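PDB 5ZNT: chitin deacetylase 1, which removes N-acetyl groups from the N-acetylglucosamine residues of chitin, a zinc-dependent hydrolysis carried out by its carbohydrate esterase 4 domain, to give chitosan and acetate. Local coordinates for residues Y299-M303 with T304-Q308; Y286-D289 with E290-S294; Y184-Y187 with F188-H192. One frame throughout, in Å; residues are numbered along the deposited sequence.

Contact 1. Residues Y299-M303 with T304-Q308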
loop_
_atom_site.group_PDB
_atom_site.type_symbol
_atom_site.label_atom_id
_atom_site.label_comp_id
_atom_site.label_asym_id
_atom_site.label_seq_id
_atom_site.Cartn_x
_atom_site.Cartn_y
_atom_site.Cartn_z
ATOM N N TYR A 299 -9.838 -11.859 5.219
ATOM C CA TYR A 299 -8.476 -12.136 4.753
ATOM C C TYR A 299 -7.629 -10.865 4.816
ATOM O O TYR A 299 -8.011 -9.835 4.251
ATOM C CB TYR A 299 -8.471 -12.638 3.308
ATOM C CG TYR A 299 -8.868 -14.082 3.139
ATOM C CD1 TYR A 299 -10.208 -14.473 3.248
ATOM C CD2 TYR A 299 -7.914 -15.053 2.848
ATOM C CE1 TYR A 299 -10.584 -15.811 3.077
ATOM C CE2 TYR A 299 -8.278 -16.383 2.673
ATOM C CZ TYR A 299 -9.611 -16.749 2.790
ATOM O OH TYR A 299 -9.957 -18.065 2.606
ATOM N N PHE A 300 -6.467 -10.959 5.469
ATOM C CA PHE A 300 -5.447 -9.906 5.428
ATOM C C PHE A 300 -4.525 -10.212 4.263
ATOM O O PHE A 300 -3.772 -11.193 4.304
ATOM C CB PHE A 300 -4.672 -9.857 6.741
ATOM C CG PHE A 300 -5.511 -9.461 7.921
ATOM C CD1 PHE A 300 -6.319 -10.392 8.553
ATOM C CD2 PHE A 300 -5.492 -8.155 8.400
ATOM C CE1 PHE A 300 -7.105 -10.030 9.635
ATOM C CE2 PHE A 300 -6.261 -7.793 9.505
ATOM C CZ PHE A 300 -7.076 -8.726 10.108
ATOM N N VAL A 301 -4.602 -9.391 3.210
ATOM C CA VAL A 301 -3.928 -9.646 1.948
ATOM C C VAL A 301 -3.132 -8.416 1.507
ATOM O O VAL A 301 -3.338 -7.296 1.991
ATOM C CB VAL A 301 -4.944 -10.046 0.851
ATOM C CG1 VAL A 301 -5.630 -11.391 1.208
ATOM C CG2 VAL A 301 -5.982 -8.950 0.693
ATOM N N THR A 302 -2.230 -8.634 0.551
ATOM C CA THR A 302 -1.504 -7.525 -0.057
ATOM C C THR A 302 -2.406 -6.752 -1.013
ATOM O O THR A 302 -3.485 -7.207 -1.408
ATOM C CB THR A 302 -0.282 -8.022 -0.820
ATOM O OG1 THR A 302 -0.709 -8.713 -1.999
ATOM C CG2 THR A 302 0.556 -8.975 0.033
ATOM N N MET A 303 -1.921 -5.586 -1.440
ATOM C CA MET A 303 -2.664 -4.796 -2.423
ATOM C C MET A 303 -2.772 -5.527 -3.748
ATOM O O MET A 303 -3.833 -5.533 -4.381
ATOM C CB MET A 303 -1.984 -3.449 -2.638
ATOM C CG MET A 303 -1.721 -2.708 -1.374
ATOM S SD MET A 303 -3.211 -1.862 -0.896
ATOM C CE MET A 303 -2.711 -0.237 -1.208
ATOM N N THR A 304 -1.655 -6.093 -4.223
ATOM C CA THR A 304 -1.699 -6.876 -5.451
ATOM C C THR A 304 -2.721 -8.003 -5.335
ATOM O O THR A 304 -3.442 -8.298 -6.296
ATOM C CB THR A 304 -0.311 -7.435 -5.772
ATOM O OG1 THR A 304 0.544 -6.365 -6.187
ATOM C CG2 THR A 304 -0.365 -8.498 -6.904
ATOM N N GLN A 305 -2.824 -8.620 -4.152
ATOM C CA GLN A 305 -3.784 -9.707 -3.971
ATOM C C GLN A 305 -5.229 -9.210 -4.039
ATOM O O GLN A 305 -6.113 -9.960 -4.474
ATOM C CB GLN A 305 -3.509 -10.426 -2.651
ATOM C CG GLN A 305 -2.342 -11.383 -2.782
ATOM C CD GLN A 305 -1.851 -11.941 -1.475
ATOM O OE1 GLN A 305 -2.229 -11.483 -0.395
ATOM N NE2 GLN A 305 -1.011 -12.964 -1.563
ATOM N N VAL A 306 -5.495 -7.967 -3.626
ATOM C CA VAL A 306 -6.830 -7.408 -3.828
ATOM C C VAL A 306 -7.143 -7.339 -5.317
ATOM O O VAL A 306 -8.198 -7.797 -5.772
ATOM C CB VAL A 306 -6.967 -6.026 -3.165
ATOM C CG1 VAL A 306 -8.341 -5.415 -3.511
ATOM C CG2 VAL A 306 -6.834 -6.137 -1.668
ATOM N N ILE A 307 -6.215 -6.781 -6.100
ATOM C CA ILE A 307 -6.427 -6.660 -7.541
ATOM C C ILE A 307 -6.621 -8.035 -8.178
ATOM O O ILE A 307 -7.439 -8.201 -9.089
ATOM C CB ILE A 307 -5.257 -5.889 -8.189
ATOM C CG1 ILE A 307 -5.222 -4.448 -7.674
ATOM C CG2 ILE A 307 -5.353 -5.920 -9.725
ATOM C CD1 ILE A 307 -3.963 -3.643 -8.114
ATOM N N GLN A 308 -5.886 -9.045 -7.704
ATOM C CA GLN A 308 -6.039 -10.380 -8.271
ATOM C C GLN A 308 -7.435 -10.933 -7.995
ATOM O O GLN A 308 -8.036 -11.578 -8.867
ATOM C CB GLN A 308 -4.950 -11.305 -7.728
ATOM C CG GLN A 308 -3.593 -11.034 -8.354
ATOM C CD GLN A 308 -2.479 -11.739 -7.629
ATOM O OE1 GLN A 308 -2.482 -11.827 -6.401
ATOM N NE2 GLN A 308 -1.523 -12.261 -8.384
#
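T302 and Q305 grip each other twice, in the reciprocal exchange known as a capping box. T302 occupies the N-cap of helix 303-311, and its OG1 accepts from the backbone N of Q305 at 3.0 Å. In return the side-chain OE1 of Q305 takes the N-H of T302, also 3.0 Å from OE1 to N; the bond is fairly straight (164° at the hydrogen), though the donor stands well above the carboxamide plane. Two torsions set this up. T302 holds OG1 between its own N and carbonyl carbon (chi1 71°), turned in to the first helical turn, while Q305 has CG anti to its carbonyl carbon (chi1 -79°) and an extended chain that carries OE1 back over the cap. The same oxygen lies 3.3 Å from V301 CB, and V301 CG2 meets V306 CG2 at 3.8 Å, an apolar touch beside the polar box. With an alanine at Q305, the N-H of T302 would probably lose its OE1 acceptor and V301 CB the oxygen packed against it. Routine helical bonds follow, V306 N to T302 O at 3.1 Å and I307 N to M303 O at 3.2 Å. Further out, T304 OG1 bonds to E97, and T75 OG1 bonds to the N-H of M303. Strand 298-300 passes almost directly into its helix beside strand 38-45 of the parallel sheet, with M303, V306 and I307 packed on M211 of strand 209-214.

Contact 2. Residues Y286-D289 with E290-S294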
loop_
_atom_site.group_PDB
_atom_site.type_symbol
_atom_site.label_atom_id
_atom_site.label_comp_id
_atom_site.label_asym_id
_atom_site.label_seq_id
_atom_site.Cartn_x
_atom_site.Cartn_y
_atom_site.Cartn_z
ATOM N N TYR A 286 -4.437 -7.418 19.593
ATOM C CA TYR A 286 -5.648 -7.985 20.176
ATOM C C TYR A 286 -6.764 -8.032 19.143
ATOM O O TYR A 286 -7.428 -9.065 18.965
ATOM C CB TYR A 286 -6.073 -7.165 21.394
ATOM C CG TYR A 286 -7.256 -7.751 22.122
ATOM C CD1 TYR A 286 -8.550 -7.541 21.660
ATOM C CD2 TYR A 286 -7.081 -8.516 23.268
ATOM C CE1 TYR A 286 -9.643 -8.085 22.312
ATOM C CE2 TYR A 286 -8.170 -9.060 23.937
ATOM C CZ TYR A 286 -9.446 -8.847 23.450
ATOM O OH TYR A 286 -10.544 -9.390 24.101
ATOM N N TRP A 287 -6.974 -6.915 18.442
ATOM C CA TRP A 287 -8.008 -6.842 17.417
ATOM C C TRP A 287 -7.772 -7.861 16.307
ATOM O O TRP A 287 -8.694 -8.596 15.919
ATOM C CB TRP A 287 -8.061 -5.421 16.847
ATOM C CG TRP A 287 -9.097 -5.264 15.796
ATOM C CD1 TRP A 287 -10.449 -5.103 15.994
ATOM C CD2 TRP A 287 -8.895 -5.254 14.372
ATOM N NE1 TRP A 287 -11.090 -5.004 14.789
ATOM C CE2 TRP A 287 -10.165 -5.088 13.778
ATOM C CE3 TRP A 287 -7.765 -5.373 13.541
ATOM C CZ2 TRP A 287 -10.344 -5.032 12.402
ATOM C CZ3 TRP A 287 -7.948 -5.315 12.172
ATOM C CH2 TRP A 287 -9.232 -5.159 11.616
ATOM N N ILE A 288 -6.559 -7.888 15.746
ATOM C CA ILE A 288 -6.229 -8.848 14.692
ATOM C C ILE A 288 -6.540 -10.270 15.146
ATOM O O ILE A 288 -7.142 -11.060 14.412
ATOM C CB ILE A 288 -4.745 -8.739 14.293
ATOM C CG1 ILE A 288 -4.476 -7.458 13.516
ATOM C CG2 ILE A 288 -4.350 -9.926 13.444
ATOM C CD1 ILE A 288 -2.969 -7.269 13.232
ATOM N N ASP A 289 -6.081 -10.630 16.335
ATOM C CA ASP A 289 -6.265 -11.998 16.802
ATOM C C ASP A 289 -7.743 -12.299 17.035
ATOM O O ASP A 289 -8.226 -13.389 16.710
ATOM C CB ASP A 289 -5.459 -12.217 18.071
ATOM C CG ASP A 289 -3.967 -12.237 17.821
ATOM O OD1 ASP A 289 -3.539 -12.551 16.678
ATOM O OD2 ASP A 289 -3.223 -11.973 18.782
ATOM N N GLU A 290 -8.486 -11.322 17.543
ATOM C CA GLU A 290 -9.914 -11.497 17.745
ATOM C C GLU A 290 -10.662 -11.632 16.418
ATOM O O GLU A 290 -11.548 -12.486 16.282
ATOM C CB GLU A 290 -10.457 -10.332 18.566
ATOM C CG GLU A 290 -11.935 -10.489 18.910
ATOM C CD GLU A 290 -12.423 -9.382 19.786
ATOM O OE1 GLU A 290 -12.334 -8.211 19.359
ATOM O OE2 GLU A 290 -12.886 -9.678 20.907
ATOM N N ILE A 291 -10.313 -10.808 15.423
ATOM C CA ILE A 291 -10.939 -10.904 14.105
ATOM C C ILE A 291 -10.608 -12.239 13.437
ATOM O O ILE A 291 -11.490 -12.900 12.869
ATOM C CB ILE A 291 -10.499 -9.722 13.218
ATOM C CG1 ILE A 291 -11.124 -8.399 13.694
ATOM C CG2 ILE A 291 -10.825 -10.009 11.769
ATOM C CD1 ILE A 291 -12.614 -8.250 13.413
ATOM N N LEU A 292 -9.335 -12.647 13.468
ATOM C CA LEU A 292 -8.937 -13.892 12.812
ATOM C C LEU A 292 -9.659 -15.099 13.409
ATOM O O LEU A 292 -10.060 -16.009 12.679
ATOM C CB LEU A 292 -7.420 -14.092 12.906
ATOM C CG LEU A 292 -6.514 -13.219 12.007
ATOM C CD1 LEU A 292 -5.060 -13.460 12.367
ATOM C CD2 LEU A 292 -6.719 -13.535 10.553
ATOM N N GLN A 293 -9.808 -15.141 14.734
ATOM C CA GLN A 293 -10.435 -16.317 15.344
ATOM C C GLN A 293 -11.928 -16.370 15.029
ATOM O O GLN A 293 -12.480 -17.455 14.798
ATOM C CB GLN A 293 -10.205 -16.328 16.856
ATOM C CG GLN A 293 -10.650 -17.634 17.554
ATOM C CD GLN A 293 -12.145 -17.694 17.811
ATOM O OE1 GLN A 293 -12.782 -16.660 18.020
ATOM N NE2 GLN A 293 -12.720 -18.916 17.798
ATOM N N SER A 294 -12.591 -15.221 14.992
ATOM C CA SER A 294 -14.040 -15.205 14.899
ATOM C C SER A 294 -14.554 -15.166 13.470
ATOM O O SER A 294 -15.749 -15.384 13.260
ATOM C CB SER A 294 -14.611 -14.020 15.696
ATOM O OG SER A 294 -14.261 -12.778 15.113
HETATM O O HOH W 1 -12.996 -8.303 23.278
#
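I291 N gives its hydrogen to W287 O at 2.8 Å, nearly straight at 166°, the shortest of four i to i+4 backbone bonds; the others join E290 to Y286, L292 to I288 and Q293 to D289. Y286 and E290 share a water as well as the backbone bond: it lies 2.8 Å from Y286 OH and donates to E290 OE2 at 2.7 Å. The ring and carboxylate planes are nearly perpendicular, 77° apart, and the other carboxylate oxygen, OE1, is hydrogen-bonded to Y247 OH of helix 243-258. This is i to i+4 packing along an amphipathic helix, solvent on one side and protein on the other. On the buried side I291 CG1 lies over a face of the W287 indole, 3.7 Å from the centroid of its five-membered ring, a CH-pi contact. The indole itself reaches L250 and F254 of helix 243-258. Next round the helix I288 and L292 lie alongside, pointing the same way, CG2 of I288 touching CD1 of L292 at 3.8 Å, and D289 OD1 makes a salt bridge with R64. At the last residue of helix 278-294, a chi1 of 67° turns the S294 hydroxyl back on the preceding turn, where E290 O accepts from S294 OG at 3.0 Å and from S294 N at 3.2 Å, on opposite faces of the carbonyl plane.

Contact 3. Residues Y184-Y187 with F188-H192; sequences YTMY and FRMPH
Y184 meets P191 and H192 in a local contact where the chain leaves a strand and doubles back through a loop. Strand 184-185 pairs antiparallel with strand 209-214 in the mixed sheet, and the two short segments head in directions 137° apart. The tyrosine is central. Its CG is flanked by the N and C of its own backbone (chi1 55°), which sends the ring under the returning loop. P191 closes over one face: its CD stands above the ring centre, 3.5 Å from the centroid and nearly on the normal, a well-centred CH-pi contact. Beyond the ring, H192 meets the tyrosine rim to rim, the two ring planes 67° apart. From the loop, M190 CG lies 3.6 Å from CE of M186, whose side chain bends at both chi2 and chi3 to get there, and the same CG is 4.1 Å from Y184 CE1. A water lies between T185 O (2.9 Å) and R189 O (3.1 Å), placed to donate to either, though it cannot serve every acceptor about it at once. Outside the turn, V212 of strand 209-214 packs against both Y184 and H192, while Y187 O accepts from S205. The polar end of the tyrosine is fixed by a hydrogen bond of 2.8 Å between Y184 OH and H192 NE2, the hydroxyl lying at the imidazole edge, near its plane.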
loop_
_atom_site.group_PDB
_atom_site.type_symbol
_atom_site.label_atom_id
_atom_site.label_comp_id
_atom_site.label_asym_id
_atom_site.label_seq_id
_atom_site.Cartn_x
_atom_site.Cartn_y
_atom_site.Cartn_z
ATOM N N TYR A 184 -10.720 0.932 -8.269
ATOM C CA TYR A 184 -11.211 1.200 -9.610
ATOM C C TYR A 184 -10.012 1.430 -10.520
ATOM O O TYR A 184 -8.916 1.755 -10.053
ATOM C CB TYR A 184 -12.186 2.396 -9.616
ATOM C CG TYR A 184 -11.628 3.658 -9.004
ATOM C CD1 TYR A 184 -10.870 4.547 -9.769
ATOM C CD2 TYR A 184 -11.866 3.974 -7.670
ATOM C CE1 TYR A 184 -10.347 5.699 -9.219
ATOM C CE2 TYR A 184 -11.338 5.121 -7.102
ATOM C CZ TYR A 184 -10.580 5.976 -7.884
ATOM O OH TYR A 184 -10.062 7.119 -7.340
ATOM N N THR A 185 -10.201 1.210 -11.819
ATOM C CA THR A 185 -9.155 1.569 -12.767
ATOM C C THR A 185 -9.363 3.004 -13.240
ATOM O O THR A 185 -10.448 3.576 -13.121
ATOM C CB THR A 185 -9.111 0.615 -13.968
ATOM O OG1 THR A 185 -10.298 0.754 -14.748
ATOM C CG2 THR A 185 -8.991 -0.825 -13.507
ATOM N N MET A 186 -8.292 3.605 -13.740
ATOM C CA MET A 186 -8.341 5.003 -14.121
ATOM C C MET A 186 -8.691 5.207 -15.599
ATOM O O MET A 186 -8.516 6.316 -16.110
ATOM C CB MET A 186 -7.007 5.690 -13.799
ATOM C CG MET A 186 -6.621 5.735 -12.307
ATOM S SD MET A 186 -7.719 6.757 -11.287
ATOM C CE MET A 186 -8.133 8.039 -12.421
ATOM N N TYR A 187 -9.176 4.170 -16.292
ATOM C CA TYR A 187 -9.606 4.362 -17.678
ATOM C C TYR A 187 -10.788 5.322 -17.766
ATOM O O TYR A 187 -10.963 6.012 -18.777
ATOM C CB TYR A 187 -10.016 3.036 -18.308
ATOM C CG TYR A 187 -8.926 2.035 -18.595
ATOM C CD1 TYR A 187 -8.015 2.237 -19.634
ATOM C CD2 TYR A 187 -8.845 0.847 -17.865
ATOM C CE1 TYR A 187 -7.038 1.296 -19.922
ATOM C CE2 TYR A 187 -7.868 -0.099 -18.144
ATOM C CZ TYR A 187 -6.975 0.127 -19.175
ATOM O OH TYR A 187 -6.015 -0.830 -19.428
ATOM N N PHE A 188 -11.611 5.358 -16.727
ATOM C CA PHE A 188 -12.822 6.155 -16.658
ATOM C C PHE A 188 -12.694 7.130 -15.504
ATOM O O PHE A 188 -11.848 6.962 -14.615
ATOM C CB PHE A 188 -14.056 5.256 -16.493
ATOM C CG PHE A 188 -14.300 4.377 -17.681
ATOM C CD1 PHE A 188 -13.721 3.124 -17.765
ATOM C CD2 PHE A 188 -15.065 4.830 -18.749
ATOM C CE1 PHE A 188 -13.919 2.318 -18.879
ATOM C CE2 PHE A 188 -15.269 4.026 -19.870
ATOM C CZ PHE A 188 -14.694 2.767 -19.932
ATOM N N ARG A 189 -13.533 8.168 -15.551
ATOM C CA ARG A 189 -13.536 9.209 -14.534
ATOM C C ARG A 189 -13.592 8.615 -13.132
ATOM O O ARG A 189 -14.308 7.642 -12.884
ATOM C CB ARG A 189 -14.741 10.131 -14.751
ATOM C CG ARG A 189 -14.693 11.413 -13.977
ATOM C CD ARG A 189 -15.791 12.358 -14.480
ATOM N NE ARG A 189 -17.119 11.902 -14.083
ATOM C CZ ARG A 189 -18.257 12.284 -14.669
ATOM N NH1 ARG A 189 -18.242 13.111 -15.703
ATOM N NH2 ARG A 189 -19.409 11.822 -14.226
ATOM N N MET A 190 -12.830 9.218 -12.219
ATOM C CA MET A 190 -12.871 8.819 -10.820
ATOM C C MET A 190 -14.308 8.866 -10.312
ATOM O O MET A 190 -15.036 9.823 -10.616
ATOM C CB MET A 190 -12.016 9.760 -9.964
ATOM C CG MET A 190 -10.529 9.682 -10.234
ATOM S SD MET A 190 -9.687 11.072 -9.463
ATOM C CE MET A 190 -10.284 10.960 -7.799
ATOM N N PRO A 191 -14.733 7.892 -9.512
ATOM C CA PRO A 191 -16.116 7.885 -9.024
ATOM C C PRO A 191 -16.310 8.702 -7.756
ATOM O O PRO A 191 -17.253 8.438 -7.005
ATOM C CB PRO A 191 -16.372 6.406 -8.747
ATOM C CG PRO A 191 -14.991 5.923 -8.259
ATOM C CD PRO A 191 -13.991 6.679 -9.101
ATOM N N HIS A 192 -15.440 9.673 -7.495
ATOM C CA HIS A 192 -15.548 10.492 -6.294
ATOM C C HIS A 192 -14.759 11.766 -6.525
ATOM O O HIS A 192 -13.978 11.867 -7.470
ATOM C CB HIS A 192 -15.032 9.764 -5.050
ATOM C CG HIS A 192 -13.584 9.392 -5.138
ATOM N ND1 HIS A 192 -12.574 10.247 -4.750
ATOM C CD2 HIS A 192 -12.979 8.263 -5.577
ATOM C CE1 HIS A 192 -11.406 9.655 -4.945
ATOM N NE2 HIS A 192 -11.623 8.453 -5.452
HETATM O O HOH W 2 -13.102 4.745 -12.908
#

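How the contacts relate
Only contacts 1 and 2 touch. Helix 278-294 is followed in the chain by strand 298-300, and F300 packs back on the helix: its CE1 lies 3.6 Å from L292 CD2, and its CE2 lies 4.0 Å from W287 CZ3. The strand thus has the helix of contact 2 on one side and leads into the capped helix of contact 1. Contact 3 stands apart, its nearest atoms about 7 Å from contact 1 and about 21 Å from contact 2; strand 209-214 links it to contact 1, packing on both. Contact 1 comes nearest the catalytic zinc, the M303 side chain being about 13 Å from the ion and about 11 Å from its ligand H101.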